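Long-range contact in arginase (Glaciozyma antarctica, PDB 5YNL), which probably hydrolyses L-arginine to L-ornithine and urea, as a cold-adapted member of the arginase family: residues G152-G164 / G192-G204. Numbering follows the deposited sequence.
Sequences GGDHSLAMGTVSG and GRLHGCPVSFLLG
The GGDHS motif of the arginase family, which runs from the end of strand 147-152 into the turn before helix 158-168, meets the 192-204 segment here through Asp154 and His195. OD1 of Asp154 sits over one face of the His195 ring, 2.9 Å above its plane and near its centre. The histidine is poorly ordered, so this detail is approximate. The carboxylate and ring planes are 61° apart, and the pair is not hydrogen-bonded. NE2 of His195 is hydrogen-bonded to Glu331 OE2. Asp154 OD2 accepts from Ser156 N, closing an Asx turn. Ser156 OG also donates to OD2, but this bond is very short and its length doubtful.

Further along, Met159 CG touches Pro198 CB at 3.5 Å. Its SD lies over the Phe201 ring face, 4.4 Å from the centroid, in a Met-aromatic contact. Leu202 is a knob among Ala158, Met159, Val162 and Ser163. Its CD1 meets Val162 CG1 at 3.8 Å, and its CD2 meets Met159 O at 3.7 Å.

The axes of segments 158-164 and 198-202 come within 9.4 Å and cross at -32°, running roughly the same way. Helix 124-142 packs on Met159 and Leu194. Strands 173-177 and 281-286 both touch Ala158 and Val162, joining the pair to the parallel sheet.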
ATOM      1  N   GLY A 152       0.130  -2.773   8.687  1.00 40.02           N
ATOM      2  CA  GLY A 152       0.908  -1.727   9.291  1.00 46.25           C
ATOM      3  C   GLY A 152       0.279  -0.872  10.366  1.00 47.40           C
ATOM      4  O   GLY A 152      -0.950  -0.837  10.610  1.00 42.99           O
ATOM      5  N   GLY A 153       1.192  -0.200  11.049  1.00 45.86           N
ATOM      6  CA  GLY A 153       0.898   1.078  11.622  1.00 46.86           C
ATOM      7  C   GLY A 153       1.099   2.061  10.481  1.00 48.85           C
ATOM      8  O   GLY A 153       0.345   2.082   9.503  1.00 47.31           O
ATOM      9  N   ASP A 154       2.169   2.833  10.591  1.00 49.30           N
ATOM     10  CA  ASP A 154       2.347   4.051   9.828  1.00 51.57           C
ATOM     11  C   ASP A 154       2.552   3.826   8.335  1.00 51.60           C
ATOM     12  O   ASP A 154       3.135   2.833   7.926  1.00 50.71           O
ATOM     13  CB  ASP A 154       3.540   4.797  10.394  1.00 53.87           C
ATOM     14  CG  ASP A 154       3.598   6.198   9.922  1.00 55.48           C
ATOM     15  OD1 ASP A 154       2.946   7.042  10.572  1.00 55.54           O
ATOM     16  OD2 ASP A 154       4.271   6.454   8.895  1.00 55.16           O
ATOM     17  N   HIS A 155       2.073   4.758   7.521  1.00 46.54           N
ATOM     18  CA  HIS A 155       2.249   4.641   6.080  1.00 45.79           C
ATOM     19  C   HIS A 155       3.711   4.866   5.619  1.00 45.97           C
ATOM     20  O   HIS A 155       4.101   4.404   4.545  1.00 42.71           O
ATOM     21  CB  HIS A 155       1.242   5.518   5.314  1.00 43.16           C
ATOM     22  CG  HIS A 155       0.845   4.954   3.976  1.00 37.89           C
ATOM     23  ND1 HIS A 155      -0.136   5.515   3.188  1.00 32.42           N
ATOM     24  CD2 HIS A 155       1.312   3.882   3.293  1.00 35.97           C
ATOM     25  CE1 HIS A 155      -0.277   4.799   2.084  1.00 29.36           C
ATOM     26  NE2 HIS A 155       0.596   3.808   2.123  1.00 30.80           N
ATOM     27  N   SER A 156       4.530   5.523   6.441  1.00 53.66           N
ATOM     28  CA  SER A 156       5.955   5.653   6.112  1.00 51.64           C
ATOM     29  C   SER A 156       6.608   4.285   5.918  1.00 49.86           C
ATOM     30  O   SER A 156       7.647   4.171   5.250  1.00 47.04           O
ATOM     31  CB  SER A 156       6.725   6.480   7.156  1.00 52.88           C
ATOM     32  OG  SER A 156       6.648   5.923   8.468  1.00 54.29           O
ATOM     33  N   LEU A 157       5.992   3.253   6.502  1.00 46.17           N
ATOM     34  CA  LEU A 157       6.444   1.870   6.340  1.00 43.89           C
ATOM     35  C   LEU A 157       6.391   1.432   4.868  1.00 41.00           C
ATOM     36  O   LEU A 157       7.039   0.433   4.488  1.00 39.07           O
ATOM     37  CB  LEU A 157       5.596   0.922   7.179  1.00 44.29           C
ATOM     38  CG  LEU A 157       5.904   0.712   8.656  1.00 44.90           C
ATOM     39  CD1 LEU A 157       6.723   1.856   9.262  1.00 46.48           C
ATOM     40  CD2 LEU A 157       4.604   0.525   9.411  1.00 45.00           C
ATOM     41  N   ALA A 158       5.630   2.175   4.052  1.00 45.87           N
ATOM     42  CA  ALA A 158       5.622   1.930   2.606  1.00 41.12           C
ATOM     43  C   ALA A 158       6.996   2.131   1.943  1.00 38.65           C
ATOM     44  O   ALA A 158       7.223   1.667   0.829  1.00 35.93           O
ATOM     45  CB  ALA A 158       4.553   2.730   1.895  1.00 40.08           C
ATOM     46  N   MET A 159       7.896   2.827   2.625  1.00 60.92           N
ATOM     47  CA  MET A 159       9.272   2.880   2.194  1.00 58.55           C
ATOM     48  C   MET A 159       9.811   1.459   2.087  1.00 56.71           C
ATOM     49  O   MET A 159      10.451   1.097   1.096  1.00 54.57           O
ATOM     50  CB  MET A 159      10.106   3.698   3.182  1.00 60.91           C
ATOM     51  CG  MET A 159      10.225   5.166   2.798  1.00 60.55           C
ATOM     52  SD  MET A 159      11.409   6.098   3.796  1.00 62.37           S
ATOM     53  CE  MET A 159      10.534   6.136   5.371  1.00 66.85           C
ATOM     54  N   GLY A 160       9.527   0.643   3.096  1.00 49.29           N
ATOM     55  CA  GLY A 160      10.015  -0.724   3.098  1.00 47.48           C
ATOM     56  C   GLY A 160       9.244  -1.627   2.156  1.00 44.74           C
ATOM     57  O   GLY A 160       9.833  -2.303   1.296  1.00 44.65           O
ATOM     58  N   THR A 161       7.925  -1.631   2.324  1.00 51.85           N
ATOM     59  CA  THR A 161       7.030  -2.478   1.546  1.00 48.88           C
ATOM     60  C   THR A 161       7.226  -2.295   0.027  1.00 46.16           C
ATOM     61  O   THR A 161       7.252  -3.275  -0.736  1.00 45.32           O
ATOM     62  CB  THR A 161       5.554  -2.208   1.970  1.00 50.15           C
ATOM     63  OG1 THR A 161       4.710  -3.308   1.616  1.00 47.12           O
ATOM     64  CG2 THR A 161       5.043  -1.000   1.308  1.00 50.45           C
ATOM     65  N   VAL A 162       7.395  -1.048  -0.410  1.00 37.78           N
ATOM     66  CA  VAL A 162       7.535  -0.750  -1.830  1.00 36.83           C
ATOM     67  C   VAL A 162       8.962  -1.105  -2.304  1.00 39.16           C
ATOM     68  O   VAL A 162       9.161  -1.547  -3.437  1.00 39.37           O
ATOM     69  CB  VAL A 162       7.183   0.738  -2.118  1.00 36.48           C
ATOM     70  CG1 VAL A 162       7.615   1.166  -3.518  1.00 36.50           C
ATOM     71  CG2 VAL A 162       5.706   0.997  -1.924  1.00 35.71           C
ATOM     72  N   SER A 163       9.950  -0.940  -1.429  1.00 46.61           N
ATOM     73  CA  SER A 163      11.315  -1.307  -1.792  1.00 49.25           C
ATOM     74  C   SER A 163      11.421  -2.802  -2.080  1.00 49.76           C
ATOM     75  O   SER A 163      11.901  -3.200  -3.135  1.00 50.66           O
ATOM     76  CB  SER A 163      12.294  -0.912  -0.690  1.00 51.69           C
ATOM     77  OG  SER A 163      12.214   0.478  -0.431  1.00 51.53           O
ATOM     78  N   GLY A 164      10.955  -3.626  -1.142  1.00 52.02           N
ATOM     79  CA  GLY A 164      10.985  -5.071  -1.302  1.00 52.72           C
ATOM     80  C   GLY A 164      10.240  -5.518  -2.543  1.00 51.11           C
ATOM     81  O   GLY A 164      10.769  -6.280  -3.350  1.00 52.48           O
ATOM     82  N   GLY A 192       8.493  17.307  10.268  1.00109.90           N
ATOM     83  CA  GLY A 192       9.670  16.564  10.687  1.00110.38           C
ATOM     84  C   GLY A 192       9.448  15.068  10.795  1.00108.20           C
ATOM     85  O   GLY A 192      10.396  14.283  10.688  1.00107.59           O
ATOM     86  N   ARG A 193       8.199  14.675  11.026  1.00101.78           N
ATOM     87  CA  ARG A 193       7.847  13.264  11.076  1.00 99.85           C
ATOM     88  C   ARG A 193       8.084  12.643   9.709  1.00 97.09           C
ATOM     89  O   ARG A 193       7.603  13.149   8.691  1.00 95.92           O
ATOM     90  CB  ARG A 193       6.386  13.088  11.491  1.00 99.55           C
ATOM     91  CG  ARG A 193       6.044  13.750  12.818  1.00102.26           C
ATOM     92  CD  ARG A 193       4.571  14.107  12.882  1.00102.14           C
ATOM     93  NE  ARG A 193       4.134  14.758  11.650  1.00100.82           N
ATOM     94  CZ  ARG A 193       3.252  14.235  10.808  1.00 98.57           C
ATOM     95  NH1 ARG A 193       2.701  13.061  11.080  1.00 97.54           N
ATOM     96  NH2 ARG A 193       2.917  14.889   9.704  1.00 97.33           N
ATOM     97  N   LEU A 194       8.821  11.537   9.688  1.00 94.05           N
ATOM     98  CA  LEU A 194       9.137  10.843   8.445  1.00 91.46           C
ATOM     99  C   LEU A 194       7.876  10.309   7.772  1.00 89.03           C
ATOM    100  O   LEU A 194       7.937   9.747   6.679  1.00 86.70           O
ATOM    101  CB  LEU A 194      10.118   9.701   8.714  1.00 90.84           C
ATOM    102  CG  LEU A 194      11.612   9.970   8.505  1.00 93.10           C
ATOM    103  CD1 LEU A 194      11.947   9.949   7.021  1.00 91.80           C
ATOM    104  CD2 LEU A 194      12.038  11.291   9.127  1.00 95.91           C
ATOM    105  N   HIS A 195       6.742  10.507   8.443  1.00102.58           N
ATOM    106  CA  HIS A 195       5.428  10.034   8.019  1.00100.84           C
ATOM    107  C   HIS A 195       5.001  10.571   6.654  1.00 99.21           C
ATOM    108  O   HIS A 195       4.372   9.858   5.870  1.00 96.84           O
ATOM    109  CB  HIS A 195       4.392  10.422   9.080  1.00102.69           C
ATOM    110  CG  HIS A 195       3.074   9.729   8.934  1.00101.19           C
ATOM    111  ND1 HIS A 195       2.010   9.981   9.770  1.00102.57           N
ATOM    112  CD2 HIS A 195       2.649   8.794   8.053  1.00 98.37           C
ATOM    113  CE1 HIS A 195       0.982   9.231   9.410  1.00100.51           C
ATOM    114  NE2 HIS A 195       1.344   8.500   8.372  1.00 97.91           N
ATOM    115  N   GLY A 196       5.334  11.826   6.370  1.00 61.71           N
ATOM    116  CA  GLY A 196       4.959  12.425   5.102  1.00 60.24           C
ATOM    117  C   GLY A 196       6.087  12.490   4.097  1.00 59.45           C
ATOM    118  O   GLY A 196       6.049  13.305   3.183  1.00 59.08           O
ATOM    119  N   CYS A 197       7.098  11.644   4.262  1.00 67.98           N
ATOM    120  CA  CYS A 197       8.220  11.620   3.321  1.00 67.53           C
ATOM    121  C   CYS A 197       8.472  10.351   2.467  1.00 65.56           C
ATOM    122  O   CYS A 197       9.329  10.389   1.584  1.00 66.05           O
ATOM    123  CB  CYS A 197       9.515  12.006   4.045  1.00 70.11           C
ATOM    124  SG  CYS A 197       9.412  13.573   4.915  1.00 72.98           S
ATOM    125  N   PRO A 198       7.733   9.243   2.701  1.00 51.72           N
ATOM    126  CA  PRO A 198       8.226   8.006   2.083  1.00 50.73           C
ATOM    127  C   PRO A 198       8.244   8.008   0.562  1.00 49.65           C
ATOM    128  O   PRO A 198       9.051   7.291  -0.036  1.00 49.94           O
ATOM    129  CB  PRO A 198       7.214   6.952   2.558  1.00 48.86           C
ATOM    130  CG  PRO A 198       5.953   7.705   2.762  1.00 48.28           C
ATOM    131  CD  PRO A 198       6.418   9.029   3.339  1.00 51.05           C
ATOM    132  N   VAL A 199       7.363   8.777  -0.060  1.00 54.19           N
ATOM    133  CA  VAL A 199       7.303   8.758  -1.514  1.00 53.37           C
ATOM    134  C   VAL A 199       8.502   9.511  -2.089  1.00 55.68           C
ATOM    135  O   VAL A 199       9.046   9.139  -3.128  1.00 56.20           O
ATOM    136  CB  VAL A 199       5.965   9.313  -2.041  1.00 51.67           C
ATOM    137  CG1 VAL A 199       5.792   8.982  -3.519  1.00 50.78           C
ATOM    138  CG2 VAL A 199       4.818   8.723  -1.260  1.00 50.18           C
ATOM    139  N   SER A 200       8.931  10.547  -1.376  1.00 55.82           N
ATOM    140  CA  SER A 200      10.052  11.362  -1.811  1.00 58.47           C
ATOM    141  C   SER A 200      11.357  10.561  -1.868  1.00 60.11           C
ATOM    142  O   SER A 200      12.255  10.884  -2.653  1.00 62.26           O
ATOM    143  CB  SER A 200      10.194  12.599  -0.916  1.00 60.30           C
ATOM    144  OG  SER A 200      10.737  12.282   0.351  1.00 61.35           O
ATOM    145  N   PHE A 201      11.464   9.511  -1.053  1.00 51.74           N
ATOM    146  CA  PHE A 201      12.660   8.662  -1.069  1.00 53.48           C
ATOM    147  C   PHE A 201      12.538   7.641  -2.205  1.00 52.31           C
ATOM    148  O   PHE A 201      13.496   7.374  -2.919  1.00 54.19           O
ATOM    149  CB  PHE A 201      12.833   7.933   0.272  1.00 53.58           C
ATOM    150  CG  PHE A 201      13.269   8.823   1.418  1.00 55.67           C
ATOM    151  CD1 PHE A 201      12.366   9.670   2.060  1.00 54.86           C
ATOM    152  CD2 PHE A 201      14.581   8.777   1.884  1.00 58.70           C
ATOM    153  CE1 PHE A 201      12.770  10.479   3.124  1.00 57.13           C
ATOM    154  CE2 PHE A 201      14.994   9.588   2.948  1.00 60.92           C
ATOM    155  CZ  PHE A 201      14.084  10.439   3.565  1.00 60.17           C
ATOM    156  N   LEU A 202      11.348   7.055  -2.358  1.00 49.13           N
ATOM    157  CA  LEU A 202      11.133   6.065  -3.418  1.00 48.10           C
ATOM    158  C   LEU A 202      11.288   6.678  -4.809  1.00 49.07           C
ATOM    159  O   LEU A 202      11.732   6.007  -5.746  1.00 49.89           O
ATOM    160  CB  LEU A 202       9.765   5.417  -3.272  1.00 44.96           C
ATOM    161  CG  LEU A 202       9.560   4.751  -1.911  1.00 44.21           C
ATOM    162  CD1 LEU A 202       8.077   4.460  -1.680  1.00 41.25           C
ATOM    163  CD2 LEU A 202      10.407   3.486  -1.761  1.00 45.36           C
ATOM    164  N   LEU A 203      10.921   7.952  -4.937  1.00 44.91           N
ATOM    165  CA  LEU A 203      11.051   8.650  -6.210  1.00 46.16           C
ATOM    166  C   LEU A 203      12.501   9.086  -6.387  1.00 49.64           C
ATOM    167  O   LEU A 203      12.962   9.311  -7.505  1.00 51.40           O
ATOM    168  CB  LEU A 203      10.099   9.843  -6.283  1.00 45.31           C
ATOM    169  CG  LEU A 203       8.613   9.458  -6.313  1.00 42.06           C
ATOM    170  CD1 LEU A 203       7.759  10.628  -5.869  1.00 41.42           C
ATOM    171  CD2 LEU A 203       8.193   9.003  -7.726  1.00 41.54           C
ATOM    172  N   GLY A 204      13.216   9.173  -5.272  1.00 72.23           N
ATOM    173  CA  GLY A 204      14.619   9.517  -5.300  1.00 75.66           C
ATOM    174  C   GLY A 204      14.865  10.998  -5.482  1.00 77.67           C
ATOM    175  O   GLY A 204      15.116  11.464  -6.593  1.00 79.18           O
TER